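Local coordinates for Alpha/beta hydrolase fold-3 domain-containing protein (Enterococcus faecalis, PDB 2QRU), which is of uncharacterised function but, as an alpha/beta hydrolase-fold protein, probably carries out a hydrolytic reaction on a substrate not yet identified, at residues A69-I74 with L170-L175; G41-L46 with A63-L68; T206-P211 with G233-E238. All blocks are in the same frame, centred on the assembly; numbering follows the deposited sequence.

Contact 1 of 3, residues A69-I74 with L170-L175; sequences APNTKI and LSRYLL
Arg172 and Asn71 meet tip to tip, and the NH2 that reaches Asn71 also takes the backbone carbonyl of Ala69. NH2 of Arg172 gives one hydrogen bond to Ala69 O at 2.9 Å and another to Asn71 OD1 at 2.8 Å. The Ala69 oxygen lies almost in the guanidinium plane, whereas Asn71 OD1 is somewhat tilted from it; seen from the acceptors, the nitrogen stands above each carbonyl plane, 47° out in both cases. The amide of Asn71 is turned 70° against the guanidinium, so the two flat groups meet steeply rather than stacked. A bend in the arginine chain at chi3 (61°) swings NE round, and NE bonds to Ile39 O while NH1 bonds to Asp159 O. Backbone and amide oxygens thus grip a buried cation on several sides. Segment 69-74 lies in the loop from strand 59-64 to helix 74-93 of the alpha/beta hydrolase fold; the chain leading into Ala69 and Pro70 resembles the Tyr-Arg-Leu-Ala-Pro sequence of hormone-sensitive-lipase relatives. The peptide before Pro70 is cis. The CD of this proline lies 3.5 Å from Arg172 NH2, at the guanidinium edge, and also meets Leu175 CD2 tip to tip at 3.8 Å, where the first turn of helix 173-181 comes in. Phe188 of helix 185-189 touches both Pro70 and Leu175. Asn71 ND2 bonds to Lys162 O and to Asp159 O, shared with Arg172 NH1.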
loop_
_atom_site.group_PDB
_atom_site.type_symbol
_atom_site.label_atom_id
_atom_site.label_comp_id
_atom_site.label_asym_id
_atom_site.label_seq_id
_atom_site.Cartn_x
_atom_site.Cartn_y
_atom_site.Cartn_z
ATOM N N ALA A 69 8.174 0.115 -10.479
ATOM C CA ALA A 69 8.115 0.492 -11.891
ATOM C C ALA A 69 8.951 1.757 -12.127
ATOM O O ALA A 69 9.250 2.498 -11.171
ATOM C CB ALA A 69 6.639 0.697 -12.311
ATOM N N PRO A 70 9.370 2.013 -13.388
ATOM C CA PRO A 70 9.154 1.226 -14.614
ATOM C C PRO A 70 10.052 -0.007 -14.717
ATOM O O PRO A 70 9.877 -0.803 -15.656
ATOM C CB PRO A 70 9.517 2.218 -15.735
ATOM C CG PRO A 70 10.619 3.078 -15.103
ATOM C CD PRO A 70 10.222 3.201 -13.628
ATOM N N ASN A 71 11.027 -0.126 -13.795
ATOM C CA ASN A 71 12.033 -1.208 -13.790
ATOM C C ASN A 71 11.360 -2.576 -13.836
ATOM O O ASN A 71 11.799 -3.463 -14.573
ATOM C CB ASN A 71 12.958 -1.098 -12.576
ATOM C CG ASN A 71 13.572 0.279 -12.429
ATOM O OD1 ASN A 71 12.883 1.295 -12.527
ATOM N ND2 ASN A 71 14.880 0.322 -12.174
ATOM N N THR A 72 10.252 -2.709 -13.100
ATOM C CA THR A 72 9.415 -3.902 -13.104
ATOM C C THR A 72 7.972 -3.442 -13.352
ATOM O O THR A 72 7.533 -2.475 -12.728
ATOM C CB THR A 72 9.498 -4.640 -11.752
ATOM O OG1 THR A 72 10.863 -5.025 -11.498
ATOM C CG2 THR A 72 8.624 -5.871 -11.760
ATOM N N LYS A 73 7.267 -4.108 -14.278
ATOM C CA LYS A 73 5.894 -3.719 -14.676
ATOM C C LYS A 73 4.861 -4.219 -13.668
ATOM O O LYS A 73 5.148 -5.142 -12.909
ATOM C CB LYS A 73 5.565 -4.228 -16.094
ATOM C CG LYS A 73 6.521 -3.701 -17.169
ATOM C CD LYS A 73 6.833 -2.214 -16.960
ATOM C CE LYS A 73 7.653 -1.675 -18.127
ATOM N NZ LYS A 73 8.231 -0.338 -17.843
ATOM N N ILE A 74 3.674 -3.615 -13.638
ATOM C CA ILE A 74 2.736 -3.890 -12.531
ATOM C C ILE A 74 2.342 -5.364 -12.457
ATOM O O ILE A 74 2.255 -5.929 -11.363
ATOM C CB ILE A 74 1.473 -3.024 -12.599
ATOM C CG1 ILE A 74 1.800 -1.578 -12.211
ATOM C CG2 ILE A 74 0.378 -3.587 -11.644
ATOM C CD1 ILE A 74 0.538 -0.677 -12.118
ATOM N N LEU A 170 13.695 8.161 -0.960
ATOM C CA LEU A 170 12.713 8.737 -1.881
ATOM C C LEU A 170 13.355 9.417 -3.096
ATOM O O LEU A 170 12.853 10.421 -3.605
ATOM C CB LEU A 170 11.754 9.694 -1.145
ATOM C CG LEU A 170 11.277 9.256 0.251
ATOM C CD1 LEU A 170 10.233 10.203 0.839
ATOM C CD2 LEU A 170 10.728 7.845 0.206
ATOM N N SER A 171 14.468 8.856 -3.561
ATOM C CA SER A 171 15.214 9.439 -4.658
ATOM C C SER A 171 14.468 9.321 -5.995
ATOM O O SER A 171 14.718 10.087 -6.926
ATOM C CB SER A 171 16.595 8.788 -4.756
ATOM O OG SER A 171 16.489 7.452 -5.215
ATOM N N ARG A 172 13.537 8.371 -6.074
ATOM C CA ARG A 172 12.792 8.145 -7.313
ATOM C C ARG A 172 11.496 8.970 -7.349
ATOM O O ARG A 172 10.700 8.856 -8.294
ATOM C CB ARG A 172 12.509 6.651 -7.495
ATOM C CG ARG A 172 13.763 5.753 -7.536
ATOM C CD ARG A 172 13.380 4.274 -7.365
ATOM N NE ARG A 172 12.487 3.831 -8.432
ATOM C CZ ARG A 172 12.892 3.436 -9.647
ATOM N NH1 ARG A 172 14.187 3.391 -9.935
ATOM N NH2 ARG A 172 11.999 3.069 -10.575
ATOM N N TYR A 173 11.296 9.802 -6.319
ATOM C CA TYR A 173 10.114 10.677 -6.223
ATOM C C TYR A 173 9.891 11.511 -7.504
ATOM O O TYR A 173 8.771 11.595 -8.031
ATOM C CB TYR A 173 10.222 11.573 -4.970
ATOM C CG TYR A 173 9.244 12.726 -4.930
ATOM C CD1 TYR A 173 9.560 13.952 -5.533
ATOM C CD2 TYR A 173 8.005 12.594 -4.293
ATOM C CE1 TYR A 173 8.668 15.011 -5.509
ATOM C CE2 TYR A 173 7.108 13.651 -4.249
ATOM C CZ TYR A 173 7.445 14.850 -4.857
ATOM O OH TYR A 173 6.558 15.899 -4.829
ATOM N N LEU A 174 10.961 12.111 -8.019
ATOM C CA LEU A 174 10.844 12.931 -9.227
ATOM C C LEU A 174 10.467 12.128 -10.470
ATOM O O LEU A 174 9.828 12.663 -11.379
ATOM C CB LEU A 174 12.130 13.738 -9.494
ATOM C CG LEU A 174 12.445 14.857 -8.500
ATOM C CD1 LEU A 174 13.566 15.756 -8.976
ATOM C CD2 LEU A 174 11.188 15.662 -8.165
ATOM N N LEU A 175 10.884 10.866 -10.524
ATOM C CA LEU A 175 10.596 10.034 -11.696
ATOM C C LEU A 175 9.091 9.804 -11.783
ATOM O O LEU A 175 8.489 9.851 -12.863
ATOM C CB LEU A 175 11.349 8.700 -11.622
ATOM C CG LEU A 175 11.267 7.789 -12.860
ATOM C CD1 LEU A 175 11.911 8.418 -14.089
ATOM C CD2 LEU A 175 11.904 6.444 -12.549
#

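Contact 2 of 3, residues G41-L46 with A63-L68; sequences GTKSDL and ALDYLL. With EDO (1,2-ethanediol), chain G.
Lys43 and Ala63 bring the two backbones together, their CA atoms 5.3 Å apart; farther on the chains diverge, to 8.7 Å between Gly41 CA and Leu68 CA. Strand 59-64 runs through Ala63 and Leu64 into a loop, while the other segment coils through a short 3-10 turn at 43-45, begun by an ST turn in which Thr42 OG1 accepts from Ser44 N. No backbone hydrogen bond joins them; Lys43 spans the contact instead. Its CG lies between the backbone N and the carbonyl carbon (chi1 57°), and the chain runs straight past Ala63, CD 3.2 Å from Ala63 O, before chi4 (-58°) bends NZ toward Asp65. The salt bridge from Lys43 NZ to Asp65 OD1 is short, 2.6 Å, and reaches the syn side of the carboxylate. Thr16 OG1 bonds to both Lys43 NZ and Asp65 OD2, linking the pair to strand 16-20. A water accepts from Lys43 N and lies 3.0 Å from Asp65 OD1. A His-Gly-Gly-Gly sequence lies a few residues before segment 41-46, the element that in hormone-sensitive-lipase relatives supplies oxyanion-hole amides; Asp45 OD2 accepts from Gly35 N within it. The same oxygen receives a hydrogen bond from O2 of a 1,2-ethanediol, probably from the crystallisation liquor, at 2.7 Å, and that O2 accepts from Thr42 N. Beyond the turn, Leu46 CD2 touches Ala63 CB only loosely, at 4.5 Å.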
loop_
_atom_site.group_PDB
_atom_site.type_symbol
_atom_site.label_atom_id
_atom_site.label_comp_id
_atom_site.label_asym_id
_atom_site.label_seq_id
_atom_site.Cartn_x
_atom_site.Cartn_y
_atom_site.Cartn_z
ATOM N N GLY A 41 9.725 5.051 -3.139
ATOM C CA GLY A 41 9.352 4.879 -1.734
ATOM C C GLY A 41 9.923 3.640 -1.084
ATOM O O GLY A 41 10.699 2.891 -1.701
ATOM N N THR A 42 9.506 3.412 0.164
ATOM C CA THR A 42 10.204 2.504 1.032
ATOM C C THR A 42 9.303 2.024 2.160
ATOM O O THR A 42 8.482 2.790 2.664
ATOM C CB THR A 42 11.456 3.228 1.619
ATOM O OG1 THR A 42 12.093 2.395 2.587
ATOM C CG2 THR A 42 11.062 4.551 2.288
ATOM N N LYS A 43 9.452 0.752 2.524
ATOM C CA LYS A 43 8.864 0.175 3.755
ATOM C C LYS A 43 9.176 1.025 4.978
ATOM O O LYS A 43 8.451 0.989 5.968
ATOM C CB LYS A 43 9.346 -1.256 4.002
ATOM C CG LYS A 43 10.888 -1.445 4.107
ATOM C CD LYS A 43 11.242 -2.900 4.392
ATOM C CE LYS A 43 12.796 -3.103 4.443
ATOM N NZ LYS A 43 13.426 -2.669 3.155
ATOM N N SER A 44 10.289 1.764 4.921
ATOM C CA SER A 44 10.664 2.709 5.971
ATOM C C SER A 44 9.760 3.950 6.123
ATOM O O SER A 44 9.962 4.711 7.064
ATOM C CB SER A 44 12.125 3.138 5.763
ATOM O OG SER A 44 12.946 1.989 5.667
ATOM N N ASP A 45 8.765 4.152 5.236
ATOM C CA ASP A 45 7.867 5.315 5.361
ATOM C C ASP A 45 6.830 5.114 6.464
ATOM O O ASP A 45 6.044 6.014 6.744
ATOM C CB ASP A 45 7.196 5.738 4.035
ATOM C CG ASP A 45 6.076 4.793 3.591
ATOM O OD1 ASP A 45 5.610 3.950 4.394
ATOM O OD2 ASP A 45 5.621 4.936 2.436
ATOM N N LEU A 46 6.826 3.929 7.074
ATOM C CA LEU A 46 5.792 3.581 8.059
ATOM C C LEU A 46 5.892 4.540 9.250
ATOM O O LEU A 46 6.932 4.589 9.933
ATOM C CB LEU A 46 5.969 2.145 8.516
ATOM C CG LEU A 46 5.089 1.677 9.692
ATOM C CD1 LEU A 46 3.579 1.781 9.385
ATOM C CD2 LEU A 46 5.470 0.260 10.074
ATOM N N ALA A 63 6.842 -4.874 7.640
ATOM C CA ALA A 63 6.836 -3.835 6.616
ATOM C C ALA A 63 7.629 -4.362 5.425
ATOM O O ALA A 63 8.821 -4.632 5.556
ATOM C CB ALA A 63 7.453 -2.540 7.163
ATOM N N LEU A 64 6.972 -4.525 4.280
ATOM C CA LEU A 64 7.507 -5.405 3.231
ATOM C C LEU A 64 7.952 -4.668 1.955
ATOM O O LEU A 64 7.280 -3.732 1.499
ATOM C CB LEU A 64 6.420 -6.469 2.885
ATOM C CG LEU A 64 6.773 -7.665 2.008
ATOM C CD1 LEU A 64 7.926 -8.488 2.631
ATOM C CD2 LEU A 64 5.540 -8.569 1.718
ATOM N N ASP A 65 9.070 -5.114 1.367
ATOM C CA ASP A 65 9.487 -4.575 0.067
ATOM C C ASP A 65 8.574 -5.064 -1.046
ATOM O O ASP A 65 8.109 -6.208 -1.019
ATOM C CB ASP A 65 10.883 -5.098 -0.315
ATOM C CG ASP A 65 12.032 -4.476 0.474
ATOM O OD1 ASP A 65 11.882 -3.464 1.182
ATOM O OD2 ASP A 65 13.137 -5.039 0.355
ATOM N N TYR A 66 8.406 -4.233 -2.076
ATOM C CA TYR A 66 7.893 -4.716 -3.347
ATOM C C TYR A 66 8.629 -4.052 -4.523
ATOM O O TYR A 66 9.247 -2.982 -4.369
ATOM C CB TYR A 66 6.373 -4.542 -3.385
ATOM C CG TYR A 66 5.871 -3.116 -3.192
ATOM C CD1 TYR A 66 5.904 -2.191 -4.263
ATOM C CD2 TYR A 66 5.346 -2.687 -1.943
ATOM C CE1 TYR A 66 5.423 -0.895 -4.116
ATOM C CE2 TYR A 66 4.841 -1.388 -1.800
ATOM C CZ TYR A 66 4.867 -0.503 -2.877
ATOM O OH TYR A 66 4.346 0.769 -2.738
ATOM N N LEU A 67 8.610 -4.708 -5.675
ATOM C CA LEU A 67 9.321 -4.185 -6.843
ATOM C C LEU A 67 8.683 -2.884 -7.351
ATOM O O LEU A 67 7.454 -2.672 -7.193
ATOM C CB LEU A 67 9.368 -5.255 -7.951
ATOM C CG LEU A 67 10.253 -6.456 -7.597
ATOM C CD1 LEU A 67 10.075 -7.521 -8.663
ATOM C CD2 LEU A 67 11.756 -6.072 -7.464
ATOM N N LEU A 68 9.506 -2.038 -7.985
ATOM C CA LEU A 68 9.055 -0.725 -8.426
ATOM C C LEU A 68 9.166 -0.581 -9.931
ATOM O O LEU A 68 10.103 -1.098 -10.550
ATOM C CB LEU A 68 9.836 0.406 -7.752
ATOM C CG LEU A 68 9.821 0.421 -6.217
ATOM C CD1 LEU A 68 10.755 1.498 -5.709
ATOM C CD2 LEU A 68 8.385 0.615 -5.686
HETATM C C1 EDO G . 6.575 7.871 1.036
HETATM O O1 EDO G . 5.136 7.772 1.037
HETATM C C2 EDO G . 7.078 6.788 0.067
HETATM O O2 EDO G . 7.530 5.573 0.676
HETATM O O HOH W 1 10.566 -0.832 0.574
#

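Contact 3 of 3, residues T206-P211 with G233-E238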
loop_
_atom_site.group_PDB
_atom_site.type_symbol
_atom_site.label_atom_id
_atom_site.label_comp_id
_atom_site.label_asym_id
_atom_site.label_seq_id
_atom_site.Cartn_x
_atom_site.Cartn_y
_atom_site.Cartn_z
ATOM N N THR A 206 -15.858 -9.283 -6.559
ATOM C CA THR A 206 -14.628 -9.651 -5.858
ATOM C C THR A 206 -14.548 -8.998 -4.460
ATOM O O THR A 206 -14.285 -9.671 -3.451
ATOM C CB THR A 206 -13.372 -9.346 -6.735
ATOM O OG1 THR A 206 -13.367 -10.256 -7.851
ATOM C CG2 THR A 206 -12.041 -9.518 -5.943
ATOM N N LEU A 207 -14.768 -7.679 -4.390
ATOM C CA LEU A 207 -14.664 -6.956 -3.120
ATOM C C LEU A 207 -15.645 -7.517 -2.103
ATOM O O LEU A 207 -15.336 -7.570 -0.922
ATOM C CB LEU A 207 -14.916 -5.478 -3.341
ATOM C CG LEU A 207 -13.833 -4.728 -4.139
ATOM C CD1 LEU A 207 -14.319 -3.315 -4.414
ATOM C CD2 LEU A 207 -12.475 -4.650 -3.385
ATOM N N LYS A 208 -16.820 -7.952 -2.565
ATOM C CA LYS A 208 -17.852 -8.533 -1.672
ATOM C C LYS A 208 -17.398 -9.798 -0.943
ATOM O O LYS A 208 -17.989 -10.158 0.067
ATOM C CB LYS A 208 -19.162 -8.777 -2.438
ATOM C CG LYS A 208 -19.853 -7.469 -2.728
ATOM C CD LYS A 208 -21.143 -7.680 -3.527
ATOM C CE LYS A 208 -21.744 -6.315 -3.825
ATOM N NZ LYS A 208 -22.980 -6.475 -4.625
ATOM N N THR A 209 -16.376 -10.467 -1.476
ATOM C CA THR A 209 -15.787 -11.657 -0.852
ATOM C C THR A 209 -14.647 -11.357 0.154
ATOM O O THR A 209 -14.138 -12.300 0.806
ATOM C CB THR A 209 -15.216 -12.636 -1.893
ATOM O OG1 THR A 209 -13.982 -12.135 -2.416
ATOM C CG2 THR A 209 -16.219 -12.902 -3.019
ATOM N N PHE A 210 -14.273 -10.084 0.285
ATOM C CA PHE A 210 -13.096 -9.714 1.075
ATOM C C PHE A 210 -13.405 -9.662 2.582
ATOM O O PHE A 210 -14.582 -9.480 2.981
ATOM C CB PHE A 210 -12.531 -8.341 0.599
ATOM C CG PHE A 210 -11.600 -8.437 -0.595
ATOM C CD1 PHE A 210 -11.574 -9.580 -1.408
ATOM C CD2 PHE A 210 -10.778 -7.352 -0.928
ATOM C CE1 PHE A 210 -10.710 -9.634 -2.539
ATOM C CE2 PHE A 210 -9.929 -7.400 -2.042
ATOM C CZ PHE A 210 -9.891 -8.536 -2.843
ATOM N N PRO A 211 -12.359 -9.789 3.417
ATOM C CA PRO A 211 -12.519 -9.656 4.864
ATOM C C PRO A 211 -12.698 -8.168 5.291
ATOM O O PRO A 211 -12.397 -7.268 4.500
ATOM C CB PRO A 211 -11.183 -10.172 5.424
ATOM C CG PRO A 211 -10.186 -9.967 4.370
ATOM C CD PRO A 211 -10.946 -10.031 3.036
ATOM N N GLY A 233 -14.502 0.824 1.748
ATOM C CA GLY A 233 -15.051 0.662 3.095
ATOM C C GLY A 233 -16.528 0.324 3.154
ATOM O O GLY A 233 -17.071 0.052 4.231
ATOM N N ARG A 234 -17.193 0.342 1.997
ATOM C CA ARG A 234 -18.662 0.172 1.949
ATOM C C ARG A 234 -19.070 -1.086 1.163
ATOM O O ARG A 234 -20.058 -1.756 1.490
ATOM C CB ARG A 234 -19.338 1.434 1.390
ATOM C CG ARG A 234 -19.301 2.557 2.394
ATOM C CD ARG A 234 -19.688 3.883 1.778
ATOM N NE ARG A 234 -19.655 4.945 2.781
ATOM C CZ ARG A 234 -19.811 6.240 2.517
ATOM N NH1 ARG A 234 -19.991 6.664 1.266
ATOM N NH2 ARG A 234 -19.810 7.135 3.513
ATOM N N THR A 235 -18.287 -1.427 0.149
ATOM C CA THR A 235 -18.630 -2.587 -0.682
ATOM C C THR A 235 -18.103 -3.864 -0.065
ATOM O O THR A 235 -18.759 -4.921 -0.138
ATOM C CB THR A 235 -18.093 -2.379 -2.108
ATOM O OG1 THR A 235 -18.756 -1.211 -2.641
ATOM C CG2 THR A 235 -18.421 -3.575 -2.986
ATOM N N ILE A 236 -16.918 -3.772 0.538
ATOM C CA ILE A 236 -16.442 -4.916 1.339
ATOM C C ILE A 236 -17.391 -5.044 2.547
ATOM O O ILE A 236 -17.658 -4.044 3.211
ATOM C CB ILE A 236 -14.980 -4.697 1.788
ATOM C CG1 ILE A 236 -14.082 -4.538 0.548
ATOM C CG2 ILE A 236 -14.543 -5.845 2.707
ATOM C CD1 ILE A 236 -12.585 -4.334 0.853
ATOM N N PRO A 237 -17.939 -6.244 2.817
ATOM C CA PRO A 237 -18.892 -6.331 3.956
ATOM C C PRO A 237 -18.284 -6.036 5.336
ATOM O O PRO A 237 -17.061 -6.208 5.531
ATOM C CB PRO A 237 -19.336 -7.810 3.931
ATOM C CG PRO A 237 -19.078 -8.250 2.547
ATOM C CD PRO A 237 -17.824 -7.555 2.135
ATOM N N GLU A 238 -19.133 -5.615 6.280
ATOM C CA GLU A 238 -18.678 -5.433 7.687
ATOM C C GLU A 238 -17.485 -4.465 7.802
ATOM O O GLU A 238 -16.631 -4.586 8.696
ATOM C CB GLU A 238 -18.342 -6.787 8.336
ATOM C CG GLU A 238 -19.453 -7.855 8.186
ATOM C CD GLU A 238 -20.746 -7.460 8.849
ATOM O OE1 GLU A 238 -20.721 -6.606 9.764
ATOM O OE2 GLU A 238 -21.804 -8.033 8.480
HETATM O O HOH W 2 -15.880 -8.671 5.248
#
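Ile236 is the wedge of this contact, lodged among Leu207, Phe210 and Pro211. Its CG2, anti to the backbone N, presses on the backbone that follows helix 204-208, 3.1 Å from Pro211 O and 3.6 Å from Phe210 O. On the other branch CG1 lies 3.6 Å from Leu207 O, and at its end CD1 approaches the Phe210 ring obliquely, 3.9 Å from Phe210 CD2; the two side chains cross at a slant. The Phe210 ring is also held from within its own segment, where Leu207 CA lies above one face, toward the rim, and it packs on Leu111 and Thr114 of helix 105-119. Thr235 completes the packed part, its CG2 meeting Leu207 CB at 4.0 Å. Toward solvent the contact opens. Lys208 CG lies 4.2 Å from Thr235 CG2, after which the fully extended lysine chain leads its ammonium away, and Lys208 is exposed. Pro237 is partly exposed here, yet still sets CG 3.3 Å from Lys208 O. Polar bridging is sparse: no direct hydrogen bond crosses between the segments, and a single water donates to Phe210 O and Pro237 O, at 2.7 Å from each. Both segments begin at the C-terminal end of a helix and continue toward neighbouring parallel strands, 213-218 and 240-244. The arrangement thus belongs to the last beta-alpha-beta crossover of an alpha/beta hydrolase sheet, where the final helix-to-strand turn packs on the entry to the preceding strand.

In the fold
From the N terminus, contact 2 comes first: it closes a short loop containing helix 48-55 and most of strand 59-64, and binds the region after strand 28-33 to the end of its neighbour in the sheet. The chain then runs straight into contact 1, which closes a much longer loop through helices 74-93 and 105-119 and strands 98-103 and 127-130, fastening the start of helix 173-181 to the loop between strand 59-64 and helix 74-93. Contact 3 follows, closing the loop around strand 213-218 and helix 227-235. The three follow in series, and none nests in or crosses another. Contacts 1 and 2 touch, Leu170 packing on Gly41 and Thr42; contact 3 lies across the chain's centre from contact 1.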